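Local structure of stage III sporulation protein AF (Bacillus subtilis, 6DCS) at residues 31-37 with 61-65; 38-44 with 56-62; 95-99 with 113-117. The protein is a component of a channel essential for sporulation, in which this soluble ring-building-motif domain probably helps to assemble the channel. All coordinates share one frame. Residue numbers count along the deposited sequence, not the author numbering.

How the contacts relate
From the N terminus, the chain leaves helix 11-30 through the loop that opens contact 1, runs along strand 37-45, turns, and comes back along strand 55-63. Contact 2 zips these two strands into a hairpin. Contact 1 encloses contact 2, closing the longer excursion from residue 37 to residue 61 at the hairpin's open end, and the two share Tyr-61 and Met-62. Contact 3 follows in series: helix 81-106 and strand 113-116 close the loop between them. Strand 113-116 then lies beside strand 55-63, where Val-60 O is 2.6 Å from His-116 N, a probable hydrogen bond. Together the contacts tie the loop after helix 11-30, all three strands and helix 81-106 into the alpha-beta-beta-alpha-beta fold of a ring-building motif.

Contact 1 of 3, residues 31-37 with 61-65; sequences FSHDEYK and YMAPS
Residues 31-37 form an irregular loop that becomes extended at its end, at Tyr-36 (phi/psi -113/145) and Lys-37 (-118/127). Residues 61-63 run antiparallel to that end in strand conformation. The chain then turns at Pro-64 (-65/-44) and takes a left-handed conformation at Ser-65 (60/30), so the strand-like pairing is short, although Ser-65 still folds back against residues 34-37. The closest CA atoms, of Lys-37 and Ala-63, are 4.6 Å apart. Ala-63 N donates to Lys-37 O at 2.6 Å, while the return bond from Lys-37 N to Ala-63 O is weak at 3.4 Å. Ala-63 O also receives a CA-H...O contact from Tyr-36 CA at 3.4 Å, and Met-62 CA lies 3.5 Å from Lys-37 O. Alanine suits this crowded place: its CB is 3.5 Å from Lys-37 CB, and a small methyl leaves the aliphatic root of the lysine room while the amine leads away. On the buried side, Met-62, with all three chi angles m, brings its methyl CE to 3.8 Å from Phe-31 CD1 and 3.5 Å from Tyr-36 CB. The flexible, unbranched thioether can fill the gap between the Phe-31 ring and the CB of Tyr-36; both residues have chi1 m. The Tyr-36 ring lies beside the carbonyls, with CD2 3.0 Å from Ala-63 O and Pro-64 O near its edge. The contact thus closes the open end of the hairpin of strands 37-45 and 55-63, just after helix 11-30. Helix 81-106 meets its buried side: Ile-98 touches Tyr-36 and Met-62, and Gln-101 touches Phe-31.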
# COMPACT_ATOMS: atom_id res chain seq x y z
N PHE A 31 2.58 5.80 10.14
CA PHE A 31 2.91 4.40 10.46
C PHE A 31 4.41 4.28 10.68
O PHE A 31 5.10 3.57 9.94
CB PHE A 31 2.48 3.42 9.37
CG PHE A 31 1.01 3.40 9.06
CD1 PHE A 31 0.25 2.28 9.36
CD2 PHE A 31 0.42 4.43 8.35
CE1 PHE A 31 -1.10 2.24 9.03
CE2 PHE A 31 -0.92 4.38 8.02
CZ PHE A 31 -1.67 3.29 8.36
N SER A 32 4.93 4.98 11.68
CA SER A 32 6.29 4.72 12.16
C SER A 32 6.24 3.71 13.30
O SER A 32 6.82 2.62 13.20
CB SER A 32 6.94 6.03 12.62
OG SER A 32 8.35 5.99 12.49
N HIS A 33 5.49 4.05 14.35
CA HIS A 33 5.51 3.37 15.63
C HIS A 33 4.17 2.64 15.79
O HIS A 33 3.41 2.88 16.75
CB HIS A 33 5.70 4.39 16.73
CG HIS A 33 5.07 5.72 16.41
ND1 HIS A 33 5.59 6.61 15.49
CD2 HIS A 33 3.91 6.29 16.85
CE1 HIS A 33 4.81 7.67 15.39
NE2 HIS A 33 3.79 7.51 16.21
N ASP A 34 3.90 1.74 14.83
CA ASP A 34 2.55 1.21 14.63
C ASP A 34 2.64 -0.28 14.36
O ASP A 34 3.73 -0.83 14.17
CB ASP A 34 1.83 1.92 13.46
CG ASP A 34 1.23 3.28 13.84
OD1 ASP A 34 0.06 3.50 13.50
OD2 ASP A 34 1.93 4.11 14.47
N GLU A 35 1.48 -0.95 14.33
CA GLU A 35 1.43 -2.35 13.91
C GLU A 35 2.07 -2.53 12.57
O GLU A 35 2.81 -3.49 12.34
CB GLU A 35 -0.00 -2.86 13.78
CG GLU A 35 -0.11 -4.34 13.37
CD GLU A 35 -1.37 -5.08 13.90
OE1 GLU A 35 -2.47 -4.49 13.90
OE2 GLU A 35 -1.21 -6.21 14.44
N TYR A 36 1.77 -1.64 11.65
CA TYR A 36 2.09 -1.87 10.26
C TYR A 36 3.15 -0.89 9.82
O TYR A 36 3.22 0.25 10.30
CB TYR A 36 0.83 -1.76 9.40
CG TYR A 36 0.04 -3.04 9.45
CD1 TYR A 36 -1.24 -3.11 8.94
CD2 TYR A 36 0.59 -4.20 10.00
CE1 TYR A 36 -1.97 -4.29 8.98
CE2 TYR A 36 -0.13 -5.39 10.04
CZ TYR A 36 -1.41 -5.43 9.53
OH TYR A 36 -2.16 -6.59 9.56
N LYS A 37 4.01 -1.37 8.94
CA LYS A 37 5.10 -0.61 8.38
C LYS A 37 4.86 -0.57 6.88
O LYS A 37 4.62 -1.60 6.25
CB LYS A 37 6.44 -1.29 8.72
CG LYS A 37 7.59 -0.38 9.16
CD LYS A 37 8.62 -0.30 8.03
CE LYS A 37 9.71 0.73 8.25
NZ LYS A 37 10.38 1.02 6.94
N TYR A 61 2.25 -2.02 0.16
CA TYR A 61 2.47 -3.32 0.77
C TYR A 61 2.83 -3.07 2.22
O TYR A 61 3.83 -2.42 2.51
CB TYR A 61 3.58 -4.08 0.02
CG TYR A 61 3.19 -4.44 -1.43
CD1 TYR A 61 3.26 -3.50 -2.45
CD2 TYR A 61 2.74 -5.71 -1.76
CE1 TYR A 61 2.89 -3.82 -3.76
CE2 TYR A 61 2.37 -6.03 -3.05
CZ TYR A 61 2.44 -5.09 -4.06
OH TYR A 61 2.06 -5.44 -5.36
N MET A 62 1.97 -3.55 3.13
CA MET A 62 2.05 -3.22 4.55
C MET A 62 2.73 -4.34 5.30
O MET A 62 2.44 -5.52 5.06
CB MET A 62 0.65 -2.98 5.13
CG MET A 62 0.07 -1.61 4.78
SD MET A 62 1.23 -0.24 4.77
CE MET A 62 1.39 0.08 6.53
N ALA A 63 3.58 -4.00 6.18
CA ALA A 63 4.52 -4.93 6.78
C ALA A 63 4.05 -5.39 8.16
O ALA A 63 3.32 -4.67 8.84
CB ALA A 63 5.90 -4.29 6.91
N PRO A 64 4.48 -6.58 8.59
CA PRO A 64 4.04 -7.08 9.91
C PRO A 64 4.53 -6.24 11.08
O PRO A 64 3.75 -5.97 12.00
CB PRO A 64 4.63 -8.50 9.94
CG PRO A 64 5.80 -8.45 9.01
CD PRO A 64 5.36 -7.54 7.90
N SER A 65 5.81 -5.84 11.08
CA SER A 65 6.44 -5.06 12.15
C SER A 65 6.42 -5.78 13.50
O SER A 65 6.40 -5.15 14.56
CB SER A 65 5.83 -3.65 12.26
OG SER A 65 4.86 -3.56 13.30

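Contact 2 of 3, residues 38-44 with 56-62; sequences VGRIKLT and KTISVYM. With SO4 (sulfate ion), chain D.
Strands 38-44 and 56-62 make an antiparallel hairpin pair, their axes 4.6 Å apart at 170°, interrupted by two beta bulges. Midway, the backbone N and O of Lys-42 and Ser-59 satisfy each other: Lys-42 N to Ser-59 O and Ser-59 N to Lys-42 O are both 2.9 Å. Toward the Val-38 end the register slips by one, so Gly-39 N donates to Tyr-61 O (2.9 Å) and Tyr-61 N to Arg-40 O (3.0 Å). Gly-39, at phi/psi -114/-93, fits because an ideal CB would sit only 3.2 Å from Tyr-61 O. At the other end Lys-56 and Thr-57 both face Thr-44 in a classic bulge: Thr-44 N donates to Thr-57 O (3.2 Å) and Lys-56 N to Thr-44 O (3.0 Å). The outward backbone groups of Ile-58, Val-60 and Met-62 pair with Thr-114 and His-116 of strand 113-116. Thr-44 OG1 and Thr-57 OG1 are hydrogen-bonded at 2.9 Å. Lys-56 NZ donates a hydrogen bond to O3 of a sulfate (2.8 Å), probably from the crystallisation liquor and also bound by Glu-47 N. Tyr-61 receives Lys-42 NZ on its OH at 3.0 Å and an off-centre cation-pi contact from Arg-40, CZ to ring centroid 4.6 Å. The face carrying Val-38, Ile-41, Leu-43, Ile-58, Val-60 and Met-62 is apolar: Val-38 CG1 meets Met-62 CE at 3.6 Å and Ile-41 CG2 Ile-58 CG2 at 4.2 Å. The hairpin is therefore amphipathic: aliphatics and a methionine pack beneath helices 11-30 and 81-106, and Lys-42, Thr-44, Thr-57 and Ser-59 make the other face polar.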
# COMPACT_ATOMS: atom_id res chain seq x y z
N VAL A 38 4.85 0.64 6.32
CA VAL A 38 4.79 0.76 4.88
C VAL A 38 6.09 0.22 4.31
O VAL A 38 7.19 0.56 4.79
CB VAL A 38 4.50 2.22 4.48
CG1 VAL A 38 3.40 2.78 5.37
CG2 VAL A 38 5.74 3.09 4.63
N GLY A 39 5.98 -0.69 3.35
CA GLY A 39 7.14 -1.32 2.73
C GLY A 39 7.33 -0.96 1.26
O GLY A 39 7.99 0.02 0.92
N ARG A 40 6.81 -1.76 0.35
CA ARG A 40 6.85 -1.34 -1.04
C ARG A 40 5.74 -0.32 -1.30
O ARG A 40 4.66 -0.38 -0.71
CB ARG A 40 6.72 -2.54 -1.98
CG ARG A 40 7.98 -3.41 -2.14
CD ARG A 40 7.69 -4.75 -2.86
NE ARG A 40 6.65 -5.52 -2.17
CZ ARG A 40 6.81 -6.14 -1.00
NH1 ARG A 40 7.99 -6.13 -0.39
NH2 ARG A 40 5.79 -6.80 -0.44
N ILE A 41 6.03 0.63 -2.19
CA ILE A 41 5.05 1.54 -2.75
C ILE A 41 5.32 1.61 -4.25
O ILE A 41 6.45 1.92 -4.64
CB ILE A 41 5.14 2.94 -2.12
CG1 ILE A 41 4.84 2.89 -0.63
CG2 ILE A 41 4.16 3.92 -2.75
CD1 ILE A 41 4.93 4.26 0.08
N LYS A 42 4.31 1.32 -5.07
CA LYS A 42 4.46 1.27 -6.54
C LYS A 42 3.52 2.29 -7.19
O LYS A 42 2.28 2.13 -7.14
CB LYS A 42 4.15 -0.13 -7.08
CG LYS A 42 5.07 -1.30 -6.65
CD LYS A 42 4.93 -2.52 -7.60
CE LYS A 42 4.20 -3.73 -6.98
NZ LYS A 42 3.24 -4.45 -7.91
N LEU A 43 4.06 3.31 -7.86
CA LEU A 43 3.21 4.21 -8.63
C LEU A 43 3.21 3.86 -10.13
O LEU A 43 4.16 3.29 -10.67
CB LEU A 43 3.61 5.67 -8.42
CG LEU A 43 3.22 6.40 -7.11
CD1 LEU A 43 3.90 5.81 -5.91
CD2 LEU A 43 3.66 7.82 -7.19
N THR A 44 2.10 4.17 -10.79
CA THR A 44 2.02 4.17 -12.24
C THR A 44 1.54 5.53 -12.71
O THR A 44 0.81 6.24 -12.00
CB THR A 44 1.10 3.05 -12.80
OG1 THR A 44 -0.27 3.46 -12.79
CG2 THR A 44 1.24 1.73 -12.02
N LYS A 56 -1.79 7.67 -11.82
CA LYS A 56 -2.93 6.82 -12.11
C LYS A 56 -3.21 5.79 -11.00
O LYS A 56 -4.37 5.48 -10.74
CB LYS A 56 -2.73 6.10 -13.45
CG LYS A 56 -2.87 7.03 -14.67
CD LYS A 56 -3.67 6.43 -15.82
CE LYS A 56 -3.72 7.43 -16.97
NZ LYS A 56 -4.13 6.82 -18.29
N THR A 57 -2.18 5.22 -10.36
CA THR A 57 -2.41 4.21 -9.34
C THR A 57 -1.26 4.21 -8.34
O THR A 57 -0.19 4.76 -8.59
CB THR A 57 -2.54 2.76 -9.87
OG1 THR A 57 -1.25 2.28 -10.29
CG2 THR A 57 -3.55 2.62 -10.97
N ILE A 58 -1.54 3.58 -7.19
CA ILE A 58 -0.66 3.51 -6.03
C ILE A 58 -0.88 2.20 -5.31
O ILE A 58 -1.94 1.99 -4.70
CB ILE A 58 -0.90 4.68 -5.06
CG1 ILE A 58 -0.97 6.00 -5.80
CG2 ILE A 58 0.18 4.68 -3.99
CD1 ILE A 58 -1.35 7.16 -4.97
N SER A 59 0.10 1.31 -5.36
CA SER A 59 0.06 0.07 -4.60
C SER A 59 0.89 0.18 -3.33
O SER A 59 2.03 0.67 -3.36
CB SER A 59 0.54 -1.08 -5.46
OG SER A 59 -0.55 -1.55 -6.22
N VAL A 60 0.34 -0.29 -2.21
CA VAL A 60 1.01 -0.24 -0.92
C VAL A 60 1.06 -1.62 -0.27
O VAL A 60 0.03 -2.29 -0.13
CB VAL A 60 0.35 0.75 0.04
CG1 VAL A 60 1.26 0.96 1.23
CG2 VAL A 60 0.05 2.06 -0.67
N TYR A 61 2.25 -2.02 0.16
CA TYR A 61 2.47 -3.32 0.77
C TYR A 61 2.83 -3.07 2.22
O TYR A 61 3.83 -2.42 2.51
CB TYR A 61 3.58 -4.08 0.02
CG TYR A 61 3.19 -4.44 -1.43
CD1 TYR A 61 3.26 -3.50 -2.45
CD2 TYR A 61 2.74 -5.71 -1.76
CE1 TYR A 61 2.89 -3.82 -3.76
CE2 TYR A 61 2.37 -6.03 -3.05
CZ TYR A 61 2.44 -5.09 -4.06
OH TYR A 61 2.06 -5.44 -5.36
N MET A 62 1.97 -3.55 3.13
CA MET A 62 2.05 -3.22 4.55
C MET A 62 2.73 -4.34 5.30
O MET A 62 2.44 -5.52 5.06
CB MET A 62 0.65 -2.98 5.13
CG MET A 62 0.07 -1.61 4.78
SD MET A 62 1.23 -0.24 4.77
CE MET A 62 1.39 0.08 6.53
S SO4 D . -2.48 9.36 -20.36
O1 SO4 D . -2.48 9.64 -21.80
O2 SO4 D . -1.68 8.15 -20.12
O3 SO4 D . -3.85 9.15 -19.85
O4 SO4 D . -1.88 10.51 -19.65

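Contact 3 of 3, residues 95-99 with 113-117; sequences AKQIQ and ITVHM
Helix segment 95-99 crosses strand 113-116 at 137° between their N-to-C directions, with axes 8.3 Å apart at closest approach; the nearest CA atoms, Gln-99 and Val-115, are 6.2 Å apart. The apolar contacts come from alternate strand positions. Val-115, chi1 t, points at the helix and sets CG1 4.2 Å from Ile-98 CG2 and CG2 3.8 Å from Gln-99 CA. Beyond the strand's end, Met-117 continues the row: its CG is 4.2 Å from Ala-95 CB, and its SD 3.9 Å from Ile-98 CD1. Alanine's short side chain lets the backbones come close, while branched valine and isoleucine fill the space between them. Thr-114 and His-116 point away from the helix. Strands 55-63 and 113-116 are parallel neighbours joined through helix 81-106, a beta-alpha-beta crossover, and this contact packs the connecting helix on the sheet as in the ring-building-motif fold. The polar interaction is one hydrogen bond from Gln-99 NE2 to Ile-113 O, 3.1 Å long with an angle of 155°. Glutamine suits this buried place because its nearly straight chain (chi1 and chi2 both t) carries the amide to a backbone carbonyl, and its CB still packs 3.9 Å from Val-115 CG2.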
# COMPACT_ATOMS: atom_id res chain seq x y z
N ALA A 95 -7.70 -3.98 6.27
CA ALA A 95 -7.19 -3.51 4.98
C ALA A 95 -7.83 -2.19 4.58
O ALA A 95 -7.13 -1.21 4.26
CB ALA A 95 -7.42 -4.57 3.90
N LYS A 96 -9.16 -2.13 4.63
CA LYS A 96 -9.86 -0.92 4.23
C LYS A 96 -9.50 0.26 5.14
O LYS A 96 -9.64 1.42 4.74
CB LYS A 96 -11.37 -1.18 4.23
CG LYS A 96 -12.17 -0.26 3.35
CD LYS A 96 -13.48 -0.93 2.95
CE LYS A 96 -13.48 -1.46 1.49
NZ LYS A 96 -14.33 -2.69 1.43
N GLN A 97 -9.04 0.01 6.36
CA GLN A 97 -8.74 1.17 7.21
C GLN A 97 -7.40 1.80 6.88
O GLN A 97 -7.31 3.04 6.85
CB GLN A 97 -8.78 0.80 8.69
CG GLN A 97 -8.62 2.03 9.63
CD GLN A 97 -7.65 1.79 10.80
OE1 GLN A 97 -6.79 0.90 10.76
NE2 GLN A 97 -7.85 2.55 11.89
N ILE A 98 -6.35 1.00 6.64
CA ILE A 98 -5.12 1.54 6.06
C ILE A 98 -5.40 2.30 4.76
O ILE A 98 -4.81 3.35 4.51
CB ILE A 98 -4.10 0.42 5.83
CG1 ILE A 98 -3.82 -0.29 7.14
CG2 ILE A 98 -2.82 1.00 5.27
CD1 ILE A 98 -3.46 -1.75 6.92
N GLN A 99 -6.28 1.78 3.91
CA GLN A 99 -6.68 2.54 2.72
C GLN A 99 -7.17 3.95 3.01
O GLN A 99 -6.66 4.94 2.46
CB GLN A 99 -7.79 1.81 1.96
CG GLN A 99 -7.99 2.40 0.57
CD GLN A 99 -9.21 1.88 -0.17
OE1 GLN A 99 -10.34 2.00 0.34
NE2 GLN A 99 -9.00 1.34 -1.37
N ILE A 113 -5.92 3.76 -4.79
CA ILE A 113 -5.01 3.13 -3.83
C ILE A 113 -5.38 1.68 -3.67
O ILE A 113 -6.52 1.36 -3.27
CB ILE A 113 -5.01 3.83 -2.45
CG1 ILE A 113 -4.81 5.35 -2.59
CG2 ILE A 113 -3.94 3.24 -1.55
CD1 ILE A 113 -4.93 6.14 -1.25
N THR A 114 -4.44 0.79 -3.94
CA THR A 114 -4.56 -0.61 -3.59
C THR A 114 -3.71 -0.85 -2.37
O THR A 114 -2.57 -0.39 -2.32
CB THR A 114 -4.13 -1.54 -4.73
OG1 THR A 114 -4.80 -1.16 -5.94
CG2 THR A 114 -4.47 -3.01 -4.41
N VAL A 115 -4.24 -1.57 -1.39
CA VAL A 115 -3.49 -1.91 -0.19
C VAL A 115 -3.30 -3.41 -0.19
O VAL A 115 -4.28 -4.16 -0.11
CB VAL A 115 -4.21 -1.44 1.09
CG1 VAL A 115 -3.46 -1.93 2.33
CG2 VAL A 115 -4.36 0.05 1.10
N HIS A 116 -2.04 -3.86 -0.29
CA HIS A 116 -1.72 -5.28 -0.20
C HIS A 116 -1.23 -5.60 1.21
O HIS A 116 -0.30 -4.97 1.73
CB HIS A 116 -0.67 -5.68 -1.25
CG HIS A 116 -1.18 -5.63 -2.66
ND1 HIS A 116 -2.00 -6.61 -3.19
CD2 HIS A 116 -1.02 -4.72 -3.64
CE1 HIS A 116 -2.31 -6.30 -4.44
NE2 HIS A 116 -1.72 -5.15 -4.74
N MET A 117 -1.86 -6.59 1.83
CA MET A 117 -1.71 -6.84 3.26
C MET A 117 -0.77 -8.02 3.49
O MET A 117 -1.16 -9.07 3.99
CB MET A 117 -3.08 -7.10 3.88
CG MET A 117 -3.56 -6.03 4.85
SD MET A 117 -2.26 -5.28 5.83
CE MET A 117 -1.51 -6.74 6.57